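Local coordinates for protein glucokinase (Leishmania braziliensis MHOM/BR/75/M2904, PDB 6EDI) that probably phosphorylates D-glucose at the expense of ATP, acting as a dimeric glucokinase, at residues 72-76 and 87-91. Residues are numbered along the deposited sequence.
Sequences VRFKV and FFDEV
In the actin-like ATPase fold of this glucokinase, helix 84-98 packs on strand 67-75, across one face of the mixed sheet. Strand 67-75, this helix and strand 110-117 form a beta-alpha-beta crossover. Residues 72-75 are extended, and 87-91 are regular helix with Val91 N hydrogen-bonded to Phe87 O at 3.0 Å. The short axes approach to 10.5 Å and run at 139°. The register is set by Phe74 and Phe87, with CA atoms 6.9 Å apart. Both CA-to-CB bonds point toward the other segment, chi1 is m in each, and chi2 is -90° in Phe74 but -25° in Phe87. Their rings are nearly parallel, at 19°, but slid so far that they barely overlap; the centroids are 4.7 Å apart. Each ring thus lies against the other residue's CB, in reciprocal CH-pi contacts. Phe74 CB sits 3.4 Å from the Phe87 ring centroid, almost on its normal, and Phe87 CB lies 3.9 Å from the Phe74 centroid. The tip of Phe74 fits between Glu90 and Val91: Phe74 CZ meets Val91 CG2 at 3.7 Å, and Glu90 OE1 lies at the ring edge, 3.8 Å from Phe74 CE1. Val76 CG2 borders Phe87 CE2 at 4.4 Å. Phe74 also touches Val54 and Phe87 touches Ala52, both on strand 51-58. No hydrogen bond crosses the interface. At the edge of its ring, Phe87 CZ reaches Lys75 O at 3.2 Å.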
ATOM      1  N   VAL A  72      -6.021  11.235 -30.387  1.00 26.86           N
ATOM      2  CA  VAL A  72      -5.143  11.908 -31.331  1.00 33.26           C
ATOM      3  C   VAL A  72      -3.733  11.806 -30.776  1.00 33.31           C
ATOM      4  O   VAL A  72      -3.513  12.037 -29.585  1.00 34.41           O
ATOM      5  CB  VAL A  72      -5.522  13.392 -31.449  1.00 34.62           C
ATOM      6  CG1 VAL A  72      -4.542  14.132 -32.349  1.00 35.71           C
ATOM      7  CG2 VAL A  72      -6.935  13.527 -31.968  1.00 32.59           C
ATOM      8  N   ARG A  73      -2.774  11.428 -31.610  1.00 30.83           N
ATOM      9  CA  ARG A  73      -1.396  11.414 -31.140  1.00 35.73           C
ATOM     10  C   ARG A  73      -0.772  12.767 -31.425  1.00 38.59           C
ATOM     11  O   ARG A  73      -0.646  13.169 -32.581  1.00 36.77           O
ATOM     12  CB  ARG A  73      -0.590  10.296 -31.799  1.00 37.59           C
ATOM     13  CG  ARG A  73       0.864  10.250 -31.346  1.00 43.29           C
ATOM     14  CD  ARG A  73       1.638   9.174 -32.089  1.00 47.64           C
ATOM     15  NE  ARG A  73       0.985   7.865 -32.015  1.00 43.46           N
ATOM     16  CZ  ARG A  73       1.166   6.995 -31.027  1.00 47.36           C
ATOM     17  NH1 ARG A  73       1.971   7.298 -30.017  1.00 48.94           N
ATOM     18  NH2 ARG A  73       0.534   5.825 -31.037  1.00 47.22           N
ATOM     19  N   PHE A  74      -0.412  13.480 -30.364  1.00 35.37           N
ATOM     20  CA  PHE A  74       0.286  14.749 -30.504  1.00 40.20           C
ATOM     21  C   PHE A  74       1.762  14.473 -30.309  1.00 41.00           C
ATOM     22  O   PHE A  74       2.131  13.468 -29.701  1.00 40.02           O
ATOM     23  CB  PHE A  74      -0.216  15.760 -29.468  1.00 38.36           C
ATOM     24  CG  PHE A  74      -1.609  16.255 -29.725  1.00 38.69           C
ATOM     25  CD1 PHE A  74      -1.828  17.379 -30.512  1.00 36.14           C
ATOM     26  CD2 PHE A  74      -2.707  15.605 -29.170  1.00 38.51           C
ATOM     27  CE1 PHE A  74      -3.124  17.844 -30.753  1.00 36.51           C
ATOM     28  CE2 PHE A  74      -4.001  16.066 -29.404  1.00 33.99           C
ATOM     29  CZ  PHE A  74      -4.207  17.187 -30.195  1.00 37.58           C
ATOM     30  N   LYS A  75       2.609  15.349 -30.838  1.00 42.66           N
ATOM     31  CA  LYS A  75       4.043  15.171 -30.703  1.00 43.36           C
ATOM     32  C   LYS A  75       4.614  16.234 -29.789  1.00 39.96           C
ATOM     33  O   LYS A  75       4.410  17.427 -30.013  1.00 39.21           O
ATOM     34  CB  LYS A  75       4.736  15.205 -32.074  1.00 40.59           C
ATOM     35  CG  LYS A  75       4.561  13.925 -32.883  1.00 49.53           C
ATOM     36  CD  LYS A  75       3.188  13.863 -33.558  1.00 45.82           C
ATOM     37  CE  LYS A  75       2.752  12.424 -33.832  1.00 48.14           C
ATOM     38  NZ  LYS A  75       1.501  12.351 -34.656  1.00 48.86           N
ATOM     39  N   VAL A  76       5.317  15.792 -28.748  1.00 43.48           N
ATOM     40  CA  VAL A  76       6.014  16.694 -27.836  1.00 43.79           C
ATOM     41  C   VAL A  76       7.287  17.206 -28.516  1.00 44.12           C
ATOM     42  O   VAL A  76       8.372  16.634 -28.368  1.00 45.06           O
ATOM     43  CB  VAL A  76       6.368  15.999 -26.508  1.00 39.28           C
ATOM     44  CG1 VAL A  76       6.697  17.038 -25.445  1.00 38.36           C
ATOM     45  CG2 VAL A  76       5.210  15.108 -26.052  1.00 42.03           C
ATOM     46  N   PHE A  87      -1.893  21.034 -26.440  1.00 37.07           N
ATOM     47  CA  PHE A  87      -2.651  19.911 -26.991  1.00 36.12           C
ATOM     48  C   PHE A  87      -4.109  19.933 -26.529  1.00 33.39           C
ATOM     49  O   PHE A  87      -5.026  19.770 -27.334  1.00 34.22           O
ATOM     50  CB  PHE A  87      -2.004  18.569 -26.627  1.00 35.75           C
ATOM     51  CG  PHE A  87      -0.579  18.428 -27.084  1.00 39.32           C
ATOM     52  CD1 PHE A  87      -0.101  19.156 -28.164  1.00 36.48           C
ATOM     53  CD2 PHE A  87       0.287  17.570 -26.417  1.00 40.66           C
ATOM     54  CE1 PHE A  87       1.219  19.033 -28.579  1.00 41.70           C
ATOM     55  CE2 PHE A  87       1.609  17.429 -26.822  1.00 41.25           C
ATOM     56  CZ  PHE A  87       2.077  18.162 -27.911  1.00 43.69           C
ATOM     57  N   PHE A  88      -4.319  20.132 -25.232  1.00 34.38           N
ATOM     58  CA  PHE A  88      -5.677  20.172 -24.704  1.00 34.17           C
ATOM     59  C   PHE A  88      -6.462  21.312 -25.348  1.00 36.80           C
ATOM     60  O   PHE A  88      -7.633  21.154 -25.697  1.00 36.37           O
ATOM     61  CB  PHE A  88      -5.670  20.313 -23.184  1.00 34.75           C
ATOM     62  CG  PHE A  88      -4.993  19.183 -22.475  1.00 35.58           C
ATOM     63  CD1 PHE A  88      -4.951  17.911 -23.042  1.00 34.35           C
ATOM     64  CD2 PHE A  88      -4.383  19.394 -21.243  1.00 33.64           C
ATOM     65  CE1 PHE A  88      -4.304  16.858 -22.383  1.00 31.48           C
ATOM     66  CE2 PHE A  88      -3.735  18.361 -20.581  1.00 33.50           C
ATOM     67  CZ  PHE A  88      -3.699  17.087 -21.153  1.00 31.24           C
ATOM     68  N   ASP A  89      -5.801  22.452 -25.537  1.00 36.88           N
ATOM     69  CA  ASP A  89      -6.451  23.575 -26.201  1.00 37.62           C
ATOM     70  C   ASP A  89      -6.766  23.283 -27.680  1.00 34.84           C
ATOM     71  O   ASP A  89      -7.851  23.616 -28.154  1.00 37.79           O
ATOM     72  CB  ASP A  89      -5.647  24.865 -26.041  1.00 39.15           C
ATOM     73  CG  ASP A  89      -6.487  26.098 -26.300  1.00 47.44           C
ATOM     74  OD1 ASP A  89      -7.243  26.498 -25.387  1.00 47.77           O
ATOM     75  OD2 ASP A  89      -6.408  26.655 -27.417  1.00 47.30           O
ATOM     76  N   GLU A  90      -5.845  22.643 -28.402  1.00 33.60           N
ATOM     77  CA  GLU A  90      -6.135  22.248 -29.786  1.00 37.95           C
ATOM     78  C   GLU A  90      -7.327  21.294 -29.888  1.00 38.83           C
ATOM     79  O   GLU A  90      -8.092  21.350 -30.850  1.00 35.65           O
ATOM     80  CB  GLU A  90      -4.916  21.609 -30.462  1.00 39.86           C
ATOM     81  CG  GLU A  90      -3.707  22.509 -30.586  1.00 42.93           C
ATOM     82  CD  GLU A  90      -2.959  22.302 -31.892  1.00 47.79           C
ATOM     83  OE1 GLU A  90      -2.228  21.295 -32.025  1.00 47.71           O
ATOM     84  OE2 GLU A  90      -3.112  23.154 -32.790  1.00 56.52           O
ATOM     85  N   VAL A  91      -7.477  20.407 -28.906  1.00 37.88           N
ATOM     86  CA  VAL A  91      -8.604  19.473 -28.900  1.00 34.13           C
ATOM     87  C   VAL A  91      -9.886  20.241 -28.625  1.00 37.56           C
ATOM     88  O   VAL A  91     -10.908  20.061 -29.305  1.00 36.17           O
ATOM     89  CB  VAL A  91      -8.429  18.378 -27.830  1.00 31.16           C
ATOM     90  CG1 VAL A  91      -9.707  17.545 -27.690  1.00 32.27           C
ATOM     91  CG2 VAL A  91      -7.250  17.484 -28.169  1.00 35.89           C
TER